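Long-range contacts in beta-mannosidase (Trichoderma harzianum, PDB 4CVU), which probably hydrolyses beta-mannosidic linkages, releasing mannose from the non-reducing ends of beta-mannosides, as a fungal member of glycoside hydrolase family 2: residues W38-E43 with Q85-T90; I154-V159 with V209-P214. All coordinates share one frame; numbering follows the deposited sequence.

Interaction 1 (W38-E43 with Q85-T90). With NAG (2-acetamido-2-deoxy-beta-D-glucopyranose), chain C.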
ATOM      1  N   TRP A  38      -8.516 -26.199 -15.039  1.00 46.42           N
ATOM      2  CA  TRP A  38      -9.719 -25.577 -14.461  1.00 46.08           C
ATOM      3  C   TRP A  38      -9.960 -24.113 -14.888  1.00 45.08           C
ATOM      4  O   TRP A  38      -9.022 -23.307 -14.976  1.00 44.81           O
ATOM      5  CB  TRP A  38      -9.647 -25.649 -12.914  1.00 44.92           C
ATOM      6  CG  TRP A  38      -9.721 -27.057 -12.424  1.00 44.42           C
ATOM      7  CD1 TRP A  38      -8.677 -27.868 -12.131  1.00 43.58           C
ATOM      8  CD2 TRP A  38     -10.904 -27.822 -12.207  1.00 43.29           C
ATOM      9  NE1 TRP A  38      -9.130 -29.082 -11.743  1.00 44.89           N
ATOM     10  CE2 TRP A  38     -10.497 -29.100 -11.804  1.00 44.00           C
ATOM     11  CE3 TRP A  38     -12.275 -27.552 -12.328  1.00 44.44           C
ATOM     12  CZ2 TRP A  38     -11.406 -30.121 -11.488  1.00 44.43           C
ATOM     13  CZ3 TRP A  38     -13.180 -28.566 -12.034  1.00 44.15           C
ATOM     14  CH2 TRP A  38     -12.739 -29.837 -11.606  1.00 43.89           C
ATOM     15  N   THR A  39     -11.225 -23.775 -15.086  1.00 44.83           N
ATOM     16  CA  THR A  39     -11.673 -22.417 -15.309  1.00 46.00           C
ATOM     17  C   THR A  39     -12.713 -22.053 -14.261  1.00 46.71           C
ATOM     18  O   THR A  39     -13.566 -22.867 -13.905  1.00 50.13           O
ATOM     19  CB  THR A  39     -12.280 -22.240 -16.711  1.00 47.87           C
ATOM     20  OG1 THR A  39     -11.298 -22.574 -17.687  1.00 49.46           O
ATOM     21  CG2 THR A  39     -12.707 -20.802 -16.960  1.00 48.42           C
ATOM     22  N   VAL A  40     -12.650 -20.826 -13.759  1.00 45.69           N
ATOM     23  CA  VAL A  40     -13.605 -20.360 -12.744  1.00 44.26           C
ATOM     24  C   VAL A  40     -14.477 -19.264 -13.317  1.00 44.62           C
ATOM     25  O   VAL A  40     -13.954 -18.292 -13.872  1.00 44.25           O
ATOM     26  CB  VAL A  40     -12.884 -19.823 -11.511  1.00 45.03           C
ATOM     27  CG1 VAL A  40     -13.870 -19.180 -10.530  1.00 44.64           C
ATOM     28  CG2 VAL A  40     -12.115 -20.968 -10.834  1.00 45.22           C
ATOM     29  N   THR A  41     -15.791 -19.419 -13.162  1.00 42.87           N
ATOM     30  CA  THR A  41     -16.760 -18.439 -13.650  1.00 45.79           C
ATOM     31  C   THR A  41     -17.686 -18.018 -12.517  1.00 45.84           C
ATOM     32  O   THR A  41     -17.988 -18.818 -11.641  1.00 44.64           O
ATOM     33  CB  THR A  41     -17.653 -18.990 -14.783  1.00 46.11           C
ATOM     34  OG1 THR A  41     -18.173 -20.264 -14.399  1.00 46.37           O
ATOM     35  CG2 THR A  41     -16.858 -19.137 -16.093  1.00 48.11           C
ATOM     36  N   ASN A  42     -18.151 -16.774 -12.573  1.00 45.02           N
ATOM     37  CA  ASN A  42     -19.041 -16.262 -11.558  1.00 45.21           C
ATOM     38  C   ASN A  42     -20.481 -16.631 -11.867  1.00 49.03           C
ATOM     39  O   ASN A  42     -20.749 -17.454 -12.746  1.00 48.30           O
ATOM     40  CB  ASN A  42     -18.831 -14.760 -11.390  1.00 46.15           C
ATOM     41  CG  ASN A  42     -19.402 -13.943 -12.529  1.00 45.76           C
ATOM     42  OD1 ASN A  42     -19.261 -14.289 -13.709  1.00 44.28           O
ATOM     43  ND2 ASN A  42     -19.990 -12.795 -12.173  1.00 46.27           N
ATOM     44  N   GLU A  43     -21.418 -16.055 -11.124  1.00 49.18           N
ATOM     45  CA  GLU A  43     -22.829 -16.350 -11.319  1.00 49.82           C
ATOM     46  C   GLU A  43     -23.454 -15.623 -12.513  1.00 51.20           C
ATOM     47  O   GLU A  43     -24.350 -16.158 -13.161  1.00 52.16           O
ATOM     48  CB  GLU A  43     -23.601 -15.990 -10.041  1.00 49.40           C
ATOM     49  CG  GLU A  43     -25.043 -16.437 -10.060  1.00 50.25           C
ATOM     50  CD  GLU A  43     -25.730 -16.284  -8.709  1.00 50.64           C
ATOM     51  OE1 GLU A  43     -25.060 -16.262  -7.637  1.00 45.78           O
ATOM     52  OE2 GLU A  43     -26.962 -16.191  -8.721  1.00 49.82           O
ATOM     53  N   GLN A  85     -22.270 -14.291  -4.220  1.00 43.08           N
ATOM     54  CA  GLN A  85     -22.654 -15.038  -5.425  1.00 44.88           C
ATOM     55  C   GLN A  85     -22.024 -16.429  -5.590  1.00 45.47           C
ATOM     56  O   GLN A  85     -21.106 -16.779  -4.895  1.00 43.35           O
ATOM     57  CB  GLN A  85     -22.387 -14.218  -6.662  1.00 44.43           C
ATOM     58  CG  GLN A  85     -20.931 -14.092  -6.992  1.00 42.73           C
ATOM     59  CD  GLN A  85     -20.700 -13.202  -8.188  1.00 42.99           C
ATOM     60  OE1 GLN A  85     -20.907 -13.621  -9.283  1.00 44.71           O
ATOM     61  NE2 GLN A  85     -20.264 -11.981  -7.963  1.00 43.80           N
ATOM     62  N   ASN A  86     -22.555 -17.223  -6.511  1.00 45.05           N
ATOM     63  CA  ASN A  86     -21.992 -18.528  -6.883  1.00 46.11           C
ATOM     64  C   ASN A  86     -20.711 -18.480  -7.700  1.00 44.75           C
ATOM     65  O   ASN A  86     -20.534 -17.620  -8.507  1.00 45.49           O
ATOM     66  CB  ASN A  86     -22.978 -19.384  -7.682  1.00 47.92           C
ATOM     67  CG  ASN A  86     -24.132 -19.933  -6.852  1.00 50.90           C
ATOM     68  OD1 ASN A  86     -24.638 -19.279  -5.989  1.00 50.49           O
ATOM     69  ND2 ASN A  86     -24.541 -21.145  -7.145  1.00 51.44           N
ATOM     70  N   TRP A  87     -19.836 -19.435  -7.490  1.00 42.85           N
ATOM     71  CA  TRP A  87     -18.638 -19.607  -8.305  1.00 42.53           C
ATOM     72  C   TRP A  87     -18.567 -21.037  -8.777  1.00 41.91           C
ATOM     73  O   TRP A  87     -18.698 -21.950  -8.002  1.00 42.53           O
ATOM     74  CB  TRP A  87     -17.359 -19.237  -7.499  1.00 41.20           C
ATOM     75  CG  TRP A  87     -17.385 -17.802  -7.180  1.00 41.19           C
ATOM     76  CD1 TRP A  87     -17.980 -17.227  -6.088  1.00 39.98           C
ATOM     77  CD2 TRP A  87     -16.922 -16.737  -8.007  1.00 39.50           C
ATOM     78  NE1 TRP A  87     -17.881 -15.866  -6.171  1.00 40.55           N
ATOM     79  CE2 TRP A  87     -17.238 -15.535  -7.342  1.00 40.68           C
ATOM     80  CE3 TRP A  87     -16.257 -16.682  -9.238  1.00 40.63           C
ATOM     81  CZ2 TRP A  87     -16.903 -14.271  -7.860  1.00 39.74           C
ATOM     82  CZ3 TRP A  87     -15.903 -15.444  -9.750  1.00 39.18           C
ATOM     83  CH2 TRP A  87     -16.227 -14.246  -9.057  1.00 40.45           C
ATOM     84  N   THR A  88     -18.308 -21.234 -10.054  1.00 42.96           N
ATOM     85  CA  THR A  88     -18.275 -22.565 -10.595  1.00 43.30           C
ATOM     86  C   THR A  88     -16.888 -22.888 -11.107  1.00 44.95           C
ATOM     87  O   THR A  88     -16.315 -22.116 -11.921  1.00 45.67           O
ATOM     88  CB  THR A  88     -19.351 -22.742 -11.705  1.00 44.36           C
ATOM     89  OG1 THR A  88     -20.657 -22.616 -11.123  1.00 43.69           O
ATOM     90  CG2 THR A  88     -19.221 -24.081 -12.399  1.00 44.27           C
ATOM     91  N   TYR A  89     -16.366 -24.018 -10.629  1.00 44.83           N
ATOM     92  CA  TYR A  89     -15.088 -24.599 -11.092  1.00 46.07           C
ATOM     93  C   TYR A  89     -15.381 -25.628 -12.191  1.00 49.01           C
ATOM     94  O   TYR A  89     -16.057 -26.627 -11.944  1.00 49.78           O
ATOM     95  CB  TYR A  89     -14.356 -25.261  -9.915  1.00 46.58           C
ATOM     96  CG  TYR A  89     -13.580 -24.263  -9.054  1.00 45.40           C
ATOM     97  CD1 TYR A  89     -14.240 -23.357  -8.232  1.00 43.50           C
ATOM     98  CD2 TYR A  89     -12.191 -24.239  -9.075  1.00 44.62           C
ATOM     99  CE1 TYR A  89     -13.532 -22.438  -7.477  1.00 43.86           C
ATOM    100  CE2 TYR A  89     -11.478 -23.355  -8.307  1.00 43.65           C
ATOM    101  CZ  TYR A  89     -12.139 -22.440  -7.510  1.00 44.91           C
ATOM    102  OH  TYR A  89     -11.387 -21.520  -6.767  1.00 41.39           O
ATOM    103  N   THR A  90     -14.880 -25.392 -13.401  1.00 50.06           N
ATOM    104  CA  THR A  90     -15.170 -26.275 -14.544  1.00 51.71           C
ATOM    105  C   THR A  90     -13.884 -26.770 -15.166  1.00 52.48           C
ATOM    106  O   THR A  90     -13.014 -25.962 -15.481  1.00 50.94           O
ATOM    107  CB  THR A  90     -15.949 -25.505 -15.621  1.00 51.46           C
ATOM    108  OG1 THR A  90     -17.151 -25.010 -15.034  1.00 52.67           O
ATOM    109  CG2 THR A  90     -16.282 -26.403 -16.827  1.00 51.92           C
TER
HETATM  110  C1  NAG C   1     -25.600 -21.815  -6.508  1.00 43.62           C
HETATM  111  C2  NAG C   1     -26.580 -22.288  -7.612  1.00 42.96           C
HETATM  112  C3  NAG C   1     -27.674 -23.161  -7.014  1.00 46.56           C
HETATM  113  C4  NAG C   1     -27.109 -24.259  -6.115  1.00 46.25           C
HETATM  114  C5  NAG C   1     -26.048 -23.704  -5.131  1.00 45.64           C
HETATM  115  C6  NAG C   1     -25.330 -24.825  -4.346  1.00 43.96           C
HETATM  116  C7  NAG C   1     -26.772 -20.788  -9.508  1.00 41.57           C
HETATM  117  C8  NAG C   1     -27.431 -19.610 -10.163  1.00 44.89           C
HETATM  118  N2  NAG C   1     -27.189 -21.154  -8.299  1.00 42.27           N
HETATM  119  O3  NAG C   1     -28.419 -23.728  -8.081  1.00 49.49           O
HETATM  120  O4  NAG C   1     -28.188 -24.817  -5.379  1.00 47.98           O
HETATM  121  O5  NAG C   1     -25.077 -22.931  -5.814  1.00 43.90           O
HETATM  122  O6  NAG C   1     -24.446 -25.568  -5.169  1.00 41.16           O
HETATM  123  O7  NAG C   1     -25.879 -21.367 -10.088  1.00 40.84           O
HETATM  124  O   HOH W   1     -16.287 -22.258 -15.022  1.00 48.16           O
HETATM  125  O   HOH W   2     -11.710 -25.378 -17.793  1.00 55.87           O
HETATM  126  O   HOH W   3     -21.250 -19.848 -10.731  1.00 49.46           O
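Val40 and Tyr89 lie side by side as a non-hydrogen-bonded pair on antiparallel strands 38-41 and 87-91, neighbours in the six-stranded sheet of the galactose-binding-like beta-sandwich of this family 2 enzyme. CG2 of Val40 lies over the centre of the Tyr89 ring, a CH-pi contact of 3.6 Å to the centroid. The other branch, CG1, anti to the backbone N (chi1 173°), reaches Trp87 CE3 at 3.7 Å. On the face of the sheet bearing Thr39, Thr41, Thr88 and Thr90, one water joins Thr39 O to the hydroxyls of Thr41 and Thr90; the backbones of Thr39 with Thr90 and Thr41 with Thr88 are each doubly hydrogen-bonded.

Next along the chain, Asn42 CB rests over the six-membered ring of Trp87, 3.7 Å from its centroid and displaced toward the rim, while Trp87 NE1 is held by Ile82 O. Gln85 OE1 gathers two donors: Asn42 ND2 approaches on a lone pair at 3.1 Å, though bent (136° at the hydrogen), and Glu43 N comes straighter, also at 3.1 Å (163°). Trp81 O fixes the NE2 end of Gln85, and Asn46 and Ile47 hold the Asn42 amide. An alanine at Gln85 would probably leave Glu43 N without this acceptor and Asn42 ND2 with one partner fewer.

Glu43 OE1 takes the Asn86 N-H on its anti side at 2.9 Å and also forms a salt bridge with Arg161. Asn86 ND2, which is hydrogen-bonded to Asn155 OD1, carries the glycan, 1.4 Å from NAG C1, and Glu43 OE2 lies 3.7 Å from methyl C8 of that sugar.

Interaction 2 (I154-V159 with V209-P214). With NAG (2-acetamido-2-deoxy-beta-D-glucopyranose), chain C.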
ATOM      1  N   ILE A 154     -18.197 -28.017 -10.750  1.00 47.70           N
ATOM      2  CA  ILE A 154     -18.602 -27.909  -9.360  1.00 47.20           C
ATOM      3  C   ILE A 154     -19.103 -26.493  -9.083  1.00 46.01           C
ATOM      4  O   ILE A 154     -18.316 -25.528  -8.971  1.00 46.27           O
ATOM      5  CB  ILE A 154     -17.443 -28.265  -8.399  1.00 46.76           C
ATOM      6  CG1 ILE A 154     -16.688 -29.499  -8.893  1.00 48.12           C
ATOM      7  CG2 ILE A 154     -17.977 -28.507  -6.994  1.00 47.46           C
ATOM      8  CD1 ILE A 154     -15.446 -29.811  -8.100  1.00 47.49           C
ATOM      9  N   ASN A 155     -20.408 -26.350  -8.985  1.00 45.05           N
ATOM     10  CA  ASN A 155     -21.020 -25.038  -8.807  1.00 44.91           C
ATOM     11  C   ASN A 155     -21.189 -24.764  -7.319  1.00 42.60           C
ATOM     12  O   ASN A 155     -22.015 -25.391  -6.686  1.00 42.58           O
ATOM     13  CB  ASN A 155     -22.354 -24.998  -9.560  1.00 45.58           C
ATOM     14  CG  ASN A 155     -23.050 -23.655  -9.467  1.00 46.03           C
ATOM     15  OD1 ASN A 155     -22.589 -22.746  -8.803  1.00 46.48           O
ATOM     16  ND2 ASN A 155     -24.182 -23.537 -10.152  1.00 46.67           N
ATOM     17  N   PHE A 156     -20.375 -23.848  -6.778  1.00 41.80           N
ATOM     18  CA  PHE A 156     -20.355 -23.516  -5.345  1.00 40.19           C
ATOM     19  C   PHE A 156     -21.309 -22.374  -5.009  1.00 40.60           C
ATOM     20  O   PHE A 156     -21.274 -21.324  -5.646  1.00 42.01           O
ATOM     21  CB  PHE A 156     -18.943 -23.143  -4.875  1.00 38.71           C
ATOM     22  CG  PHE A 156     -17.948 -24.266  -4.921  1.00 39.00           C
ATOM     23  CD1 PHE A 156     -17.792 -25.132  -3.843  1.00 39.34           C
ATOM     24  CD2 PHE A 156     -17.145 -24.464  -6.041  1.00 39.05           C
ATOM     25  CE1 PHE A 156     -16.872 -26.173  -3.890  1.00 38.73           C
ATOM     26  CE2 PHE A 156     -16.230 -25.497  -6.087  1.00 38.74           C
ATOM     27  CZ  PHE A 156     -16.087 -26.352  -5.017  1.00 38.37           C
ATOM     28  N   GLY A 157     -22.180 -22.579  -4.016  1.00 41.49           N
ATOM     29  CA  GLY A 157     -23.158 -21.559  -3.634  1.00 41.66           C
ATOM     30  C   GLY A 157     -22.580 -20.360  -2.916  1.00 41.45           C
ATOM     31  O   GLY A 157     -21.454 -20.387  -2.415  1.00 39.81           O
ATOM     32  N   SER A 158     -23.355 -19.283  -2.895  1.00 41.62           N
ATOM     33  CA  SER A 158     -23.170 -18.192  -1.963  1.00 41.33           C
ATOM     34  C   SER A 158     -23.682 -18.709  -0.615  1.00 41.82           C
ATOM     35  O   SER A 158     -24.842 -19.061  -0.511  1.00 40.34           O
ATOM     36  CB  SER A 158     -23.973 -16.984  -2.394  1.00 42.01           C
ATOM     37  OG  SER A 158     -23.927 -15.966  -1.423  1.00 41.42           O
ATOM     38  N   VAL A 159     -22.795 -18.788   0.394  1.00 39.07           N
ATOM     39  CA  VAL A 159     -23.167 -19.397   1.660  1.00 39.11           C
ATOM     40  C   VAL A 159     -24.128 -18.533   2.504  1.00 41.89           C
ATOM     41  O   VAL A 159     -25.088 -19.067   3.084  1.00 44.67           O
ATOM     42  CB  VAL A 159     -21.948 -19.883   2.458  1.00 39.75           C
ATOM     43  CG1 VAL A 159     -22.347 -20.531   3.777  1.00 39.83           C
ATOM     44  CG2 VAL A 159     -21.145 -20.895   1.657  1.00 39.13           C
ATOM     45  N   VAL A 209     -15.093 -20.055  -1.034  1.00 36.33           N
ATOM     46  CA  VAL A 209     -15.668 -21.310  -1.531  1.00 37.67           C
ATOM     47  C   VAL A 209     -14.751 -21.871  -2.585  1.00 38.86           C
ATOM     48  O   VAL A 209     -14.044 -21.112  -3.260  1.00 36.27           O
ATOM     49  CB  VAL A 209     -17.082 -21.183  -2.127  1.00 37.55           C
ATOM     50  CG1 VAL A 209     -18.071 -20.712  -1.059  1.00 37.78           C
ATOM     51  CG2 VAL A 209     -17.114 -20.234  -3.316  1.00 38.85           C
ATOM     52  N   GLY A 210     -14.768 -23.193  -2.700  1.00 37.65           N
ATOM     53  CA  GLY A 210     -13.970 -23.878  -3.714  1.00 39.60           C
ATOM     54  C   GLY A 210     -13.531 -25.265  -3.274  1.00 39.04           C
ATOM     55  O   GLY A 210     -13.835 -25.696  -2.140  1.00 38.71           O
ATOM     56  N   PRO A 211     -12.805 -25.962  -4.159  1.00 39.88           N
ATOM     57  CA  PRO A 211     -12.255 -27.250  -3.848  1.00 39.82           C
ATOM     58  C   PRO A 211     -11.065 -27.031  -2.926  1.00 39.76           C
ATOM     59  O   PRO A 211      -9.927 -26.895  -3.374  1.00 40.29           O
ATOM     60  CB  PRO A 211     -11.849 -27.795  -5.228  1.00 40.95           C
ATOM     61  CG  PRO A 211     -11.477 -26.600  -6.003  1.00 40.94           C
ATOM     62  CD  PRO A 211     -12.380 -25.503  -5.499  1.00 41.95           C
ATOM     63  N   TRP A 212     -11.333 -26.974  -1.635  1.00 38.53           N
ATOM     64  CA  TRP A 212     -10.354 -26.537  -0.673  1.00 39.15           C
ATOM     65  C   TRP A 212      -9.355 -27.582  -0.235  1.00 41.74           C
ATOM     66  O   TRP A 212      -8.397 -27.277   0.429  1.00 41.50           O
ATOM     67  CB  TRP A 212     -11.063 -25.934   0.531  1.00 39.08           C
ATOM     68  CG  TRP A 212     -11.472 -26.865   1.536  1.00 39.95           C
ATOM     69  CD1 TRP A 212     -12.557 -27.674   1.515  1.00 41.26           C
ATOM     70  CD2 TRP A 212     -10.837 -27.082   2.788  1.00 39.87           C
ATOM     71  NE1 TRP A 212     -12.631 -28.390   2.679  1.00 41.09           N
ATOM     72  CE2 TRP A 212     -11.589 -28.026   3.481  1.00 39.71           C
ATOM     73  CE3 TRP A 212      -9.704 -26.556   3.397  1.00 40.49           C
ATOM     74  CZ2 TRP A 212     -11.227 -28.484   4.724  1.00 40.60           C
ATOM     75  CZ3 TRP A 212      -9.377 -26.984   4.654  1.00 40.54           C
ATOM     76  CH2 TRP A 212     -10.111 -27.960   5.288  1.00 40.78           C
ATOM     77  N   GLN A 213      -9.600 -28.824  -0.594  1.00 42.45           N
ATOM     78  CA  GLN A 213      -8.681 -29.908  -0.311  1.00 43.61           C
ATOM     79  C   GLN A 213      -8.538 -30.784  -1.559  1.00 44.57           C
ATOM     80  O   GLN A 213      -9.254 -30.629  -2.512  1.00 43.74           O
ATOM     81  CB  GLN A 213      -9.143 -30.732   0.869  1.00 42.85           C
ATOM     82  CG  GLN A 213      -9.004 -30.054   2.209  1.00 43.34           C
ATOM     83  CD  GLN A 213      -7.583 -30.008   2.729  1.00 44.66           C
ATOM     84  OE1 GLN A 213      -7.019 -31.005   3.131  1.00 45.66           O
ATOM     85  NE2 GLN A 213      -7.010 -28.826   2.755  1.00 44.25           N
ATOM     86  N   PRO A 214      -7.527 -31.697  -1.519  1.00 44.76           N
ATOM     87  CA  PRO A 214      -7.334 -32.491  -2.744  1.00 45.69           C
ATOM     88  C   PRO A 214      -8.459 -33.407  -3.151  1.00 44.24           C
ATOM     89  O   PRO A 214      -9.346 -33.721  -2.391  1.00 43.98           O
ATOM     90  CB  PRO A 214      -6.135 -33.375  -2.409  1.00 45.66           C
ATOM     91  CG  PRO A 214      -5.346 -32.581  -1.471  1.00 45.57           C
ATOM     92  CD  PRO A 214      -6.396 -32.024  -0.571  1.00 44.78           C
TER
HETATM   93  C1  NAG C   1     -25.600 -21.815  -6.508  1.00 43.62           C
HETATM   94  C2  NAG C   1     -26.580 -22.288  -7.612  1.00 42.96           C
HETATM   95  C3  NAG C   1     -27.674 -23.161  -7.014  1.00 46.56           C
HETATM   96  C4  NAG C   1     -27.109 -24.259  -6.115  1.00 46.25           C
HETATM   97  C5  NAG C   1     -26.048 -23.704  -5.131  1.00 45.64           C
HETATM   98  C6  NAG C   1     -25.330 -24.825  -4.346  1.00 43.96           C
HETATM   99  C7  NAG C   1     -26.772 -20.788  -9.508  1.00 41.57           C
HETATM  100  C8  NAG C   1     -27.431 -19.610 -10.163  1.00 44.89           C
HETATM  101  N2  NAG C   1     -27.189 -21.154  -8.299  1.00 42.27           N
HETATM  102  O3  NAG C   1     -28.419 -23.728  -8.081  1.00 49.49           O
HETATM  103  O4  NAG C   1     -28.188 -24.817  -5.379  1.00 47.98           O
HETATM  104  O5  NAG C   1     -25.077 -22.931  -5.814  1.00 43.90           O
HETATM  105  O6  NAG C   1     -24.446 -25.568  -5.169  1.00 41.16           O
HETATM  106  O7  NAG C   1     -25.879 -21.367 -10.088  1.00 40.84           O
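The Phe156 ring is covered on one face by the backbone of Gly210, whose CA sits 3.6 Å from the ring centroid in a CH-pi contact shifted toward the rim. Toward the tip of the ring, Phe156 CZ comes within 3.3 Å of Gly210 C, and the side chains of Pro211 and Phe156 cross at about a right angle, with Pro211 CD 3.8 Å from Phe156 CZ. Farther along the loop, the indole of Trp212 carries Gln213 CG over the centre of one face.

Gly210 adopts phi 150° and psi 179°, where a CB would collide with Pro211 CD and press against the carbonyl O of Val209. Pro211 is the centre of an inverse gamma turn, which bends the chain just past the ring. Val209 supplies the apolar remainder: CG2 meets Phe156 CB at 3.8 Å, while CG1, anti to the carbonyl carbon, lies 3.7 Å from Gly157 O and 4.1 Å from Val159 CG2. No hydrogen bond crosses between 154-159 and 209-214, so the contact is held by packing.

Asn155 serves the glycan instead. Its ND2 donates to NAG O7 at 2.8 Å, its backbone O accepts from NAG O6, and its OD1 accepts a hydrogen bond from Asn86 ND2. Gly157 CA lies 3.2 Å from NAG O5, where a side chain would be crowded by the sugar.

Strand 152-156 runs between strands 87-91 and 116-120, and Ser158 is the N-cap of helix 159-168. The loop leading to strand 215-221 packs against Phe156 of this strand, with Pro211 against Tyr89 and Phe53 and the Val209 backbone hydrogen-bonded to that of Ala57 in helix 57-63.

The centres of interactions 1 and 2 lie about 9 Å apart, within the same galactose-binding-like domain. They follow in series along the chain, 38-43 pairing with 85-90 before 154-159 meets 209-214. Strands 87-91 and 152-156 are neighbours in the six-stranded sheet, and probable backbone hydrogen bonds, Trp87 O to Phe156 N and Tyr89 O to Ile154 N, join the two contacts directly. Interaction 1 extends this sheet toward strand 48-51, whereas interaction 2 packs onto it the loop that leads into strand 215-221 of the four-stranded sheet. Both contacts border one N-linked glycan, which is attached just before strand 87-91 and also touches residues at the end of strand 152-156.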